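Local structure of methyltransferase-like protein of unknown function (Silicibacter pomeroyi DSS-3, 3CVO) at residues E32-Y37 with P123-V128; R131-C136 with L150-Y155. The protein is of unknown function but, with its Rossmann-like class I fold, probably transfers methyl groups from S-adenosylmethionine to a substrate not yet identified. All blocks are in the same frame, centred on the assembly; numbering follows the deposited sequence. Where two conformers were deposited one is given.

Interaction 1 (E32-Y37 with P123-V128); sequences EVILEY and PDVVLV
Strands 33-37 and 125-128 run parallel, their axes 4.7 Å apart at closest approach and 12° from alignment, as neighbours in the central sheet of the Rossmann-like fold. The ladder passes from Val125 O to Leu35 N, from Leu35 O to Leu127 N and ends with Tyr37 N on Leu127 O at 2.8 Å, each donor lying nearly along the C=O axis. At its start Val33 O takes Asp124 N at 2.9 Å and, weakly, Val125 N. Asp124 CG lies anti to its carbonyl carbon (chi1 -62°), which brings OD2 to the start of the other strand. There Asp124 OD2 accepts Glu32 N at 3.0 Å on its anti lone pair and Val33 N at 2.9 Å from above the carboxylate plane; a water linking it to Glu32 OE1 donates as well, and OD1 pairs with Arg146. On the face toward helix 18-30, Ile34 CG1 lies alongside Val125 CG1 at 3.6 Å. On the other face Leu35 CB rests on the Pro123 ring, and Val126 CG1 meets the edge of the Tyr37 ring 3.8 Å from CE2. The buried Glu36 carboxylate is held by Tyr28, Ser42, Thr43 and Ser56. Three donors on one oxygen and an arginine on the other would probably keep Asp124 ionised and help to hold the start of strand 33-37 in place.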
loop_
_atom_site.group_PDB
_atom_site.type_symbol
_atom_site.label_atom_id
_atom_site.label_comp_id
_atom_site.label_asym_id
_atom_site.label_seq_id
_atom_site.Cartn_x
_atom_site.Cartn_y
_atom_site.Cartn_z
ATOM N N GLU A 32 28.895 -6.613 -2.249
ATOM C CA GLU A 32 28.893 -8.081 -2.186
ATOM C C GLU A 32 27.548 -8.624 -2.629
ATOM O O GLU A 32 27.462 -9.611 -3.366
ATOM C CB GLU A 32 29.155 -8.621 -0.794
ATOM C CG GLU A 32 28.929 -10.129 -0.746
ATOM C CD GLU A 32 28.950 -10.735 0.651
ATOM O OE1 GLU A 32 28.464 -10.085 1.613
ATOM O OE2 GLU A 32 29.452 -11.883 0.769
ATOM N N VAL A 33 26.499 -7.966 -2.158
ATOM C CA VAL A 33 25.114 -8.371 -2.447
ATOM C C VAL A 33 24.488 -7.327 -3.342
ATOM O O VAL A 33 24.482 -6.144 -3.040
ATOM C CB VAL A 33 24.256 -8.653 -1.141
ATOM C CG1 VAL A 33 22.823 -9.156 -1.482
ATOM C CG2 VAL A 33 24.983 -9.651 -0.245
ATOM N N ILE A 34 23.958 -7.811 -4.468
ATOM C CA ILE A 34 23.386 -6.954 -5.496
ATOM C C ILE A 34 21.947 -7.362 -5.741
ATOM O O ILE A 34 21.669 -8.506 -5.942
ATOM C CB ILE A 34 24.168 -7.078 -6.873
ATOM C CG1 ILE A 34 25.611 -6.575 -6.743
ATOM C CG2 ILE A 34 23.408 -6.308 -8.005
ATOM C CD1 ILE A 34 26.637 -7.193 -7.767
ATOM N N LEU A 35 21.052 -6.388 -5.702
ATOM C CA LEU A 35 19.659 -6.621 -6.047
ATOM C C LEU A 35 19.333 -5.766 -7.248
ATOM O O LEU A 35 19.599 -4.571 -7.242
ATOM C CB LEU A 35 18.730 -6.249 -4.849
ATOM C CG LEU A 35 17.241 -6.028 -5.183
ATOM C CD1 LEU A 35 16.681 -7.356 -5.770
ATOM C CD2 LEU A 35 16.411 -5.526 -3.979
ATOM N N GLU A 36 18.781 -6.396 -8.279
ATOM C CA GLU A 36 18.345 -5.692 -9.460
ATOM C C GLU A 36 16.874 -5.836 -9.685
ATOM O O GLU A 36 16.254 -6.888 -9.465
ATOM C CB GLU A 36 19.074 -6.202 -10.720
ATOM C CG GLU A 36 20.548 -6.293 -10.692
ATOM C CD GLU A 36 21.089 -6.730 -12.040
ATOM O OE1 GLU A 36 20.574 -7.754 -12.571
ATOM O OE2 GLU A 36 22.005 -6.041 -12.588
ATOM N N TYR A 37 16.289 -4.734 -10.108
ATOM C CA TYR A 37 14.954 -4.809 -10.696
ATOM C C TYR A 37 15.109 -4.592 -12.194
ATOM O O TYR A 37 15.563 -3.541 -12.616
ATOM C CB TYR A 37 14.081 -3.731 -10.103
ATOM C CG TYR A 37 13.742 -3.854 -8.635
ATOM C CD1 TYR A 37 12.680 -4.610 -8.213
ATOM C CD2 TYR A 37 14.474 -3.155 -7.675
ATOM C CE1 TYR A 37 12.316 -4.674 -6.855
ATOM C CE2 TYR A 37 14.129 -3.193 -6.327
ATOM C CZ TYR A 37 13.040 -3.962 -5.922
ATOM O OH TYR A 37 12.595 -4.001 -4.620
ATOM N N PRO A 123 20.929 -6.220 0.600
ATOM C CA PRO A 123 21.765 -5.704 -0.490
ATOM C C PRO A 123 22.685 -4.630 -0.020
ATOM O O PRO A 123 22.447 -3.984 1.019
ATOM C CB PRO A 123 20.758 -5.120 -1.497
ATOM C CG PRO A 123 19.444 -5.437 -1.013
ATOM C CD PRO A 123 19.498 -5.989 0.381
ATOM N N ASP A 124 23.749 -4.485 -0.795
ATOM C CA ASP A 124 24.686 -3.371 -0.679
ATOM C C ASP A 124 24.402 -2.341 -1.744
ATOM O O ASP A 124 24.570 -1.159 -1.524
ATOM C CB ASP A 124 26.093 -3.882 -0.838
ATOM C CG ASP A 124 26.467 -4.875 0.252
ATOM O OD1 ASP A 124 26.200 -4.549 1.421
ATOM O OD2 ASP A 124 27.005 -5.961 -0.057
ATOM N N VAL A 125 23.981 -2.829 -2.908
ATOM C CA VAL A 125 23.556 -1.978 -4.032
ATOM C C VAL A 125 22.253 -2.481 -4.601
ATOM O O VAL A 125 21.992 -3.671 -4.667
ATOM C CB VAL A 125 24.651 -1.882 -5.168
ATOM C CG1 VAL A 125 24.813 -3.218 -5.888
ATOM C CG2 VAL A 125 24.281 -0.807 -6.169
ATOM N N VAL A 126 21.395 -1.531 -4.951
ATOM C CA VAL A 126 20.138 -1.814 -5.662
ATOM C C VAL A 126 20.109 -1.060 -6.970
ATOM O O VAL A 126 20.350 0.160 -7.050
ATOM C CB VAL A 126 18.876 -1.422 -4.832
ATOM C CG1 VAL A 126 17.542 -1.662 -5.626
ATOM C CG2 VAL A 126 18.886 -2.171 -3.483
ATOM N N LEU A 127 19.792 -1.803 -8.012
ATOM C CA LEU A 127 19.571 -1.199 -9.324
ATOM C C LEU A 127 18.097 -1.206 -9.703
ATOM O O LEU A 127 17.452 -2.232 -9.702
ATOM C CB LEU A 127 20.337 -1.973 -10.402
ATOM C CG LEU A 127 20.051 -1.525 -11.845
ATOM C CD1 LEU A 127 20.538 -0.061 -12.084
ATOM C CD2 LEU A 127 20.658 -2.482 -12.898
ATOM N N VAL A 128 17.599 -0.009 -9.980
ATOM C CA VAL A 128 16.225 0.199 -10.422
ATOM C C VAL A 128 16.231 0.379 -11.953
ATOM O O VAL A 128 16.602 1.435 -12.497
ATOM C CB VAL A 128 15.519 1.346 -9.654
ATOM C CG1 VAL A 128 14.150 1.675 -10.274
ATOM C CG2 VAL A 128 15.373 0.985 -8.157
HETATM O O HOH W 1 26.903 -7.683 2.050
#

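Interaction 2 (R131-C136 with L150-Y155); sequences RFRVGC and LLFDDY
Arg133 and Phe152 cross obliquely, the guanidinium and ring planes 63° apart; the arginine meets the phenylalanine with its aliphatic stem, at CB and CD, and its NH1 goes to the loop beyond. Phe152 CG is anti to the backbone N (chi1 -168°), an orientation that brings the ring tip nearer the helix, where CZ comes to 3.5 Å from Arg133 CB. Phe152 CE1 lies near Arg133 CB and CD, while CE2 approaches the Arg133 carbonyl. Tyr155 CD1 sits over the centre of one Phe152 face, 3.7 Å above its plane. Arg133 and Phe152 belong to a right-handed beta-alpha-beta crossover, in which helix 133-143 links strand 125-128 to the adjacent parallel strand 148-152; Phe132 holds the N-cap position, and its O accepts Cys136 N at 2.9 Å in the first turn. Extended from CG to NE, the Arg133 chain reaches past the ring to the turn after strand 148-152. Arg133 NH1 meets both acceptors at the guanidinium edge: Asp154 OD2 at 2.7 Å, a salt bridge whose hydrogen bond uses the anti lone pair of OD2, with an N-H...O angle of 159°, and Asp153 O at 2.8 Å in a weaker, more bent bond. The Asp154 carboxylate is turned obliquely to the guanidinium plane. NE bonds to Gly130 O, which helps to fix the rotation of the group. An alanine here would remove the salt bridge and the stem beside Phe152, and would probably loosen the turn at Asp153 and Asp154 from the helix start. Asp153 directs its own carboxylate elsewhere: OD1 forms a salt bridge with Arg176 and takes a weak bond from Asp154 N at 2.9 Å.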
loop_
_atom_site.group_PDB
_atom_site.type_symbol
_atom_site.label_atom_id
_atom_site.label_comp_id
_atom_site.label_asym_id
_atom_site.label_seq_id
_atom_site.Cartn_x
_atom_site.Cartn_y
_atom_site.Cartn_z
ATOM N N ARG A 131 10.378 -2.355 -14.083
ATOM C CA ARG A 131 9.043 -1.769 -14.007
ATOM C C ARG A 131 8.821 -1.182 -12.609
ATOM O O ARG A 131 9.619 -1.378 -11.716
ATOM C CB ARG A 131 7.978 -2.815 -14.283
ATOM C CG ARG A 131 8.055 -3.453 -15.691
ATOM C CD ARG A 131 7.597 -2.481 -16.758
ATOM N NE ARG A 131 8.732 -1.760 -17.297
ATOM C CZ ARG A 131 8.752 -0.459 -17.520
ATOM N NH1 ARG A 131 7.702 0.282 -17.218
ATOM N NH2 ARG A 131 9.837 0.099 -18.030
ATOM N N PHE A 132 7.721 -0.490 -12.443
ATOM C CA PHE A 132 7.379 0.144 -11.168
ATOM C C PHE A 132 8.561 0.859 -10.565
ATOM O O PHE A 132 8.793 0.721 -9.351
ATOM C CB PHE A 132 6.890 -0.847 -10.131
ATOM C CG PHE A 132 5.780 -1.725 -10.608
ATOM C CD1 PHE A 132 4.463 -1.322 -10.499
ATOM C CD2 PHE A 132 6.057 -2.944 -11.180
ATOM C CE1 PHE A 132 3.408 -2.137 -10.972
ATOM C CE2 PHE A 132 5.012 -3.776 -11.651
ATOM C CZ PHE A 132 3.678 -3.350 -11.530
ATOM N N ARG A 133 9.272 1.647 -11.359
ATOM C CA ARG A 133 10.593 2.173 -10.902
ATOM C C ARG A 133 10.497 2.985 -9.602
ATOM O O ARG A 133 11.274 2.807 -8.657
ATOM C CB ARG A 133 11.293 2.982 -11.976
ATOM C CG ARG A 133 11.728 2.102 -13.119
ATOM C CD ARG A 133 12.740 2.717 -14.037
ATOM N NE ARG A 133 13.013 1.765 -15.089
ATOM C CZ ARG A 133 13.948 1.875 -16.025
ATOM N NH1 ARG A 133 14.788 2.907 -16.077
ATOM N NH2 ARG A 133 14.036 0.906 -16.911
ATOM N N VAL A 134 9.564 3.927 -9.569
ATOM C CA VAL A 134 9.348 4.693 -8.319
ATOM C C VAL A 134 9.012 3.785 -7.134
ATOM O O VAL A 134 9.577 3.920 -6.044
ATOM C CB VAL A 134 8.346 5.866 -8.485
ATOM C CG1 VAL A 134 8.066 6.521 -7.087
ATOM C CG2 VAL A 134 8.909 6.866 -9.475
ATOM N N GLY A 135 8.174 2.798 -7.379
ATOM C CA GLY A 135 7.747 1.859 -6.354
ATOM C C GLY A 135 8.912 1.050 -5.791
ATOM O O GLY A 135 8.989 0.807 -4.604
ATOM N N CYS A 136 9.819 0.654 -6.674
ATOM C CA CYS A 136 10.978 -0.160 -6.305
ATOM C C CYS A 136 11.946 0.695 -5.476
ATOM O O CYS A 136 12.567 0.234 -4.501
ATOM C CB CYS A 136 11.708 -0.670 -7.514
ATOM S SG CYS A 136 10.783 -1.866 -8.528
ATOM N N LEU A 150 21.647 3.097 -4.221
ATOM C CA LEU A 150 20.600 2.824 -5.222
ATOM C C LEU A 150 20.921 3.550 -6.498
ATOM O O LEU A 150 21.211 4.736 -6.537
ATOM C CB LEU A 150 19.188 3.163 -4.689
ATOM C CG LEU A 150 18.072 2.712 -5.645
ATOM C CD1 LEU A 150 16.869 2.156 -4.859
ATOM C CD2 LEU A 150 17.617 3.787 -6.602
ATOM N N LEU A 151 20.943 2.791 -7.582
ATOM C CA LEU A 151 21.170 3.335 -8.913
ATOM C C LEU A 151 19.848 3.282 -9.672
ATOM O O LEU A 151 19.207 2.237 -9.777
ATOM C CB LEU A 151 22.229 2.520 -9.662
ATOM C CG LEU A 151 23.599 2.304 -9.009
ATOM C CD1 LEU A 151 24.481 1.370 -9.836
ATOM C CD2 LEU A 151 24.281 3.667 -8.693
ATOM N N PHE A 152 19.414 4.425 -10.147
ATOM C CA PHE A 152 18.105 4.533 -10.788
ATOM C C PHE A 152 18.385 4.965 -12.237
ATOM O O PHE A 152 18.760 6.108 -12.520
ATOM C CB PHE A 152 17.282 5.556 -10.020
ATOM C CG PHE A 152 15.789 5.613 -10.342
ATOM C CD1 PHE A 152 15.327 5.601 -11.627
ATOM C CD2 PHE A 152 14.854 5.732 -9.313
ATOM C CE1 PHE A 152 13.974 5.715 -11.913
ATOM C CE2 PHE A 152 13.502 5.847 -9.582
ATOM C CZ PHE A 152 13.063 5.828 -10.896
ATOM N N ASP A 153 18.191 4.040 -13.161
ATOM C CA ASP A 153 18.460 4.336 -14.564
ATOM C C ASP A 153 17.327 5.120 -15.233
ATOM O O ASP A 153 16.155 4.978 -14.874
ATOM C CB ASP A 153 18.745 3.080 -15.354
ATOM C CG ASP A 153 19.554 3.357 -16.617
ATOM O OD1 ASP A 153 20.182 4.456 -16.777
ATOM O OD2 ASP A 153 19.575 2.447 -17.461
ATOM N N ASP A 154 17.734 5.975 -16.172
ATOM C CA ASP A 154 16.786 6.785 -16.955
ATOM C C ASP A 154 16.009 7.668 -16.035
ATOM O O ASP A 154 14.815 7.843 -16.194
ATOM C CB ASP A 154 15.767 5.873 -17.650
ATOM C CG ASP A 154 16.436 4.818 -18.491
ATOM O OD1 ASP A 154 17.010 5.220 -19.529
ATOM O OD2 ASP A 154 16.425 3.609 -18.099
ATOM N N TYR A 155 16.698 8.180 -15.031
ATOM C CA TYR A 155 16.070 8.997 -13.981
ATOM C C TYR A 155 15.521 10.341 -14.471
ATOM O O TYR A 155 14.484 10.801 -14.008
ATOM C CB TYR A 155 17.039 9.225 -12.831
ATOM C CG TYR A 155 16.402 9.941 -11.635
ATOM C CD1 TYR A 155 15.439 9.338 -10.837
ATOM C CD2 TYR A 155 16.789 11.224 -11.319
ATOM C CE1 TYR A 155 14.881 10.000 -9.776
ATOM C CE2 TYR A 155 16.252 11.884 -10.237
ATOM C CZ TYR A 155 15.307 11.281 -9.476
ATOM O OH TYR A 155 14.796 11.970 -8.387
#

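In the fold
From the N terminus, helix 18-30 leads into strand 33-37, and the chain then passes through strands 53-58 and 81-86 before returning beside it at 125-128; interaction 1 closes this long loop of 85 residues. Interaction 2 opens only afterwards, at 131-136, and closes a short loop of 13 residues at 150-155, so the two follow in series and neither nest nor cross. Their centres are about 12 Å apart. Strand 125-128 joins them, pairing with 33-37 on one side and 148-152 on the other, where Leu151 N and O probably bond to Val126 O and Val128 N. Tyr37 CD1 also packs on Cys136 SG at 3.4 Å, tying the first strand to helix 133-143.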